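Local coordinates for protein transcriptional regulator, MarR family (Silicibacter pomeroyi DSS-3, PDB 3BOQ) that probably binds DNA through a winged helix-turn-helix domain and acts as a transcription factor, at residues A57-P60 / D61-M65; S80-V83 / N84-I87. All blocks are in the same frame, centred on the assembly; numbering follows the deposited sequence.

Contacts 1 and 2 lie in series along the chain: helix 65-71, which begins at the last residue of contact 1, leads toward contact 2, and both lie in the probable DNA-binding region of the MarR-type fold. Contact 1 is the turn that leads out of helix 47-58 into the short strand 63-64; contact 2 is two successive turns of helix 79-88, which by its place in the fold is probably the recognition helix. Their centres are about 14 Å apart, yet they meet through selenomethionine Met65, whose SE lies 3.7 Å from Val83 CG2. Met65 thus ties the end of segment 61-65 to helix 79-88. Each contact centre is about 16 Å from the centre of the chain.

Contact 1: A57-P60 / D61-M65; sequences ARNP and DGLSM
A type I beta turn from Asn59 to Gly62 carries the chain from the end of helix 47-58 to strand 63-64, which pairs antiparallel with strand 105-106 in the small sheet of the winged helix-turn-helix domain. The turn is closed by one backbone hydrogen bond, from Gly62 N to Asn59 O at 3.2 Å, with an N-H...O angle of 163°. Pro60 and Asp61 fill the two central positions. Gly62 follows with a positive phi of 104°, a backbone shape in which a side chain would press on the preceding carbonyl oxygen.

Across the base of the turn, the side chains of Asn59 and Leu63 meet obliquely. Leu63 CG is anti to its own carbonyl carbon (chi1 -73°), which brings both methyls to the Asn59 side chain. CD2 of Leu63 rests 3.9 Å from Asn59 CB, while the other methyl, CD1, is 4.0 Å from Asn59 ND2. That amide nitrogen is meanwhile hydrogen-bonded to Gln55 O, one turn back in helix 47-58, which limits how the amide can swing. Leu63 also touches Gln55 and Leu56 of that helix, and an alanine here would probably leave a gap beside the Asn59 side chain and take away apolar contact with Gln55 and Leu56. A residue further on, Ser64 OG caps helix 65-71 by accepting from Lys67 N. The turn therefore combines one backbone bond with a leucine laid against an anchored amide, a surface contact whose apolar part joins strand 63-64 to the end of helix 47-58.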
loop_
_atom_site.group_PDB
_atom_site.type_symbol
_atom_site.label_atom_id
_atom_site.label_comp_id
_atom_site.label_asym_id
_atom_site.label_seq_id
_atom_site.Cartn_x
_atom_site.Cartn_y
_atom_site.Cartn_z
ATOM N N ALA B 57 -1.094 14.267 -16.568
ATOM C CA ALA B 57 -1.796 14.052 -17.842
ATOM C C ALA B 57 -3.287 14.403 -17.742
ATOM O O ALA B 57 -3.858 14.888 -18.721
ATOM C CB ALA B 57 -1.612 12.635 -18.353
ATOM N N ARG B 58 -3.906 14.158 -16.579
ATOM C CA ARG B 58 -5.290 14.571 -16.334
ATOM C C ARG B 58 -5.416 16.113 -16.248
ATOM O O ARG B 58 -6.489 16.671 -16.522
ATOM C CB ARG B 58 -5.876 13.894 -15.067
ATOM C CG ARG B 58 -7.435 14.028 -14.936
ATOM C CD ARG B 58 -8.115 13.182 -13.798
ATOM N NE ARG B 58 -7.391 11.940 -13.445
ATOM C CZ ARG B 58 -7.213 10.874 -14.242
ATOM N NH1 ARG B 58 -7.701 10.847 -15.487
ATOM N NH2 ARG B 58 -6.518 9.824 -13.795
ATOM N N ASN B 59 -4.313 16.781 -15.887
ATOM C CA ASN B 59 -4.284 18.232 -15.614
ATOM C C ASN B 59 -3.240 18.986 -16.460
ATOM O O ASN B 59 -2.198 19.380 -15.938
ATOM C CB ASN B 59 -4.010 18.500 -14.123
ATOM C CG ASN B 59 -5.055 17.879 -13.198
ATOM O OD1 ASN B 59 -6.022 18.541 -12.789
ATOM N ND2 ASN B 59 -4.852 16.616 -12.843
ATOM N N PRO B 60 -3.533 19.235 -17.754
ATOM C CA PRO B 60 -2.508 19.735 -18.689
ATOM C C PRO B 60 -2.143 21.224 -18.551
ATOM O O PRO B 60 -1.225 21.689 -19.232
ATOM C CB PRO B 60 -3.122 19.470 -20.074
ATOM C CG PRO B 60 -4.470 18.841 -19.829
ATOM C CD PRO B 60 -4.844 19.116 -18.411
ATOM N N ASP B 61 -2.856 21.958 -17.693
ATOM C CA ASP B 61 -2.503 23.343 -17.338
ATOM C C ASP B 61 -1.356 23.441 -16.323
ATOM O O ASP B 61 -0.820 24.529 -16.094
ATOM C CB ASP B 61 -3.727 24.086 -16.793
ATOM C CG ASP B 61 -4.605 24.643 -17.889
ATOM O OD1 ASP B 61 -4.902 23.901 -18.853
ATOM O OD2 ASP B 61 -4.996 25.828 -17.785
ATOM N N GLY B 62 -0.997 22.311 -15.712
ATOM C CA GLY B 62 0.066 22.258 -14.717
ATOM C C GLY B 62 -0.460 22.149 -13.301
ATOM O O GLY B 62 -1.560 22.606 -12.995
ATOM N N LEU B 63 0.344 21.535 -12.443
ATOM C CA LEU B 63 0.013 21.333 -11.038
ATOM C C LEU B 63 1.180 21.776 -10.177
ATOM O O LEU B 63 2.331 21.477 -10.489
ATOM C CB LEU B 63 -0.276 19.853 -10.743
ATOM C CG LEU B 63 -1.567 19.167 -11.201
ATOM C CD1 LEU B 63 -1.623 17.723 -10.674
ATOM C CD2 LEU B 63 -2.795 19.958 -10.764
ATOM N N SER B 64 0.875 22.475 -9.086
ATOM C CA SER B 64 1.877 22.846 -8.103
ATOM C C SER B 64 2.344 21.614 -7.332
ATOM O O SER B 64 1.751 20.543 -7.435
ATOM C CB SER B 64 1.290 23.858 -7.133
ATOM O OG SER B 64 0.258 23.251 -6.371
HETATM N N MSE B 65 3.389 21.783 -6.533
HETATM C CA MSE B 65 3.902 20.708 -5.699
HETATM C C MSE B 65 2.874 20.157 -4.700
HETATM O O MSE B 65 2.749 18.945 -4.545
HETATM C CB MSE B 65 5.201 21.141 -5.009
HETATM C CG MSE B 65 6.413 21.235 -5.968
HETATM SE SE MSE B 65 6.720 19.588 -7.026
HETATM C CE MSE B 65 6.560 18.376 -5.515
#

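Contact 2: S80-V83 / N84-I87; sequences SGLV and NRLI
Ser80 O accepts the shortest of four backbone bonds, from Asn84 N at 2.6 Å. The same i to i+4 pattern runs on through Arg85, Leu86 and Ile87, as expected within helix 79-88. The Asn84 side chain folds back toward Ser80, its CG close beside Ser80 O at 3.1 Å, a packing contact and not a hydrogen bond.

Arg85 reaches back farther along the helix. Its chain bends at chi3 (-70°), bringing one face of the guanidinium over Gly81 O and Leu82 CA. Leu82 CD1 comes 3.4 Å from Arg85 NH2, the two side chains crossing at about a right angle. NH2 is also hydrogen-bonded to Gly77 O, before the helix, which helps fix the rotation of the group.

On the apolar sides, Val83 CG1 meets Ile87 CD1 at 3.8 Å. Leu82 and Leu86 both pack on Ala52 of helix 47-58, whereas Val83 also packs on Leu68 of helix 65-71. The helix is thus two-sided in chemistry: buried Leu82, Val83 and Leu86 bind it to the neighbouring helices, while exposed Asn84 and Arg85 bring polar groups to its surface, consistent with the probable recognition helix of a winged helix-turn-helix.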
loop_
_atom_site.group_PDB
_atom_site.type_symbol
_atom_site.label_atom_id
_atom_site.label_comp_id
_atom_site.label_asym_id
_atom_site.label_seq_id
_atom_site.Cartn_x
_atom_site.Cartn_y
_atom_site.Cartn_z
ATOM N N SER B 80 8.630 16.301 -4.231
ATOM C CA SER B 80 9.570 17.086 -5.051
ATOM C C SER B 80 10.750 16.235 -5.549
ATOM O O SER B 80 11.169 16.371 -6.695
ATOM C CB SER B 80 10.014 18.388 -4.367
ATOM O OG SER B 80 10.995 18.155 -3.380
ATOM N N GLY B 81 11.235 15.340 -4.691
ATOM C CA GLY B 81 12.238 14.340 -5.055
ATOM C C GLY B 81 11.744 13.369 -6.111
ATOM O O GLY B 81 12.515 12.916 -6.952
ATOM N N LEU B 82 10.457 13.055 -6.068
ATOM C CA LEU B 82 9.805 12.292 -7.127
ATOM C C LEU B 82 9.752 13.101 -8.442
ATOM O O LEU B 82 10.126 12.598 -9.497
ATOM C CB LEU B 82 8.399 11.855 -6.693
ATOM C CG LEU B 82 7.591 11.153 -7.790
ATOM C CD1 LEU B 82 8.201 9.784 -8.145
ATOM C CD2 LEU B 82 6.153 11.010 -7.363
ATOM N N VAL B 83 9.303 14.353 -8.357
ATOM C CA VAL B 83 9.297 15.303 -9.476
ATOM C C VAL B 83 10.721 15.556 -10.040
ATOM O O VAL B 83 10.920 15.562 -11.262
ATOM C CB VAL B 83 8.570 16.616 -9.064
ATOM C CG1 VAL B 83 8.758 17.727 -10.102
ATOM C CG2 VAL B 83 7.098 16.325 -8.831
ATOM N N ASN B 84 11.701 15.712 -9.146
ATOM C CA ASN B 84 13.111 15.772 -9.555
ATOM C C ASN B 84 13.587 14.589 -10.417
ATOM O O ASN B 84 14.292 14.811 -11.376
ATOM C CB ASN B 84 14.051 15.946 -8.360
ATOM C CG ASN B 84 13.963 17.327 -7.734
ATOM O OD1 ASN B 84 13.422 18.268 -8.331
ATOM N ND2 ASN B 84 14.494 17.455 -6.510
ATOM N N ARG B 85 13.217 13.353 -10.067
ATOM C CA ARG B 85 13.575 12.174 -10.879
ATOM C C ARG B 85 12.917 12.240 -12.260
ATOM O O ARG B 85 13.567 11.933 -13.267
ATOM C CB ARG B 85 13.178 10.860 -10.199
ATOM C CG ARG B 85 13.997 10.481 -8.974
ATOM C CD ARG B 85 13.629 9.064 -8.465
ATOM N NE ARG B 85 12.295 8.936 -7.846
ATOM C CZ ARG B 85 12.009 9.260 -6.579
ATOM N NH1 ARG B 85 12.942 9.761 -5.773
ATOM N NH2 ARG B 85 10.776 9.095 -6.110
ATOM N N LEU B 86 11.651 12.674 -12.290
ATOM C CA LEU B 86 10.850 12.820 -13.528
ATOM C C LEU B 86 11.346 13.884 -14.492
ATOM O O LEU B 86 11.226 13.731 -15.712
ATOM C CB LEU B 86 9.395 13.108 -13.185
ATOM C CG LEU B 86 8.618 11.971 -12.523
ATOM C CD1 LEU B 86 7.311 12.532 -12.023
ATOM C CD2 LEU B 86 8.399 10.855 -13.555
ATOM N N ILE B 87 11.866 14.971 -13.928
ATOM C CA ILE B 87 12.521 16.052 -14.683
ATOM C C ILE B 87 13.821 15.540 -15.309
ATOM O O ILE B 87 14.068 15.768 -16.481
ATOM C CB ILE B 87 12.792 17.311 -13.805
ATOM C CG1 ILE B 87 11.484 18.023 -13.441
ATOM C CG2 ILE B 87 13.681 18.262 -14.541
ATOM C CD1 ILE B 87 11.578 19.025 -12.319
#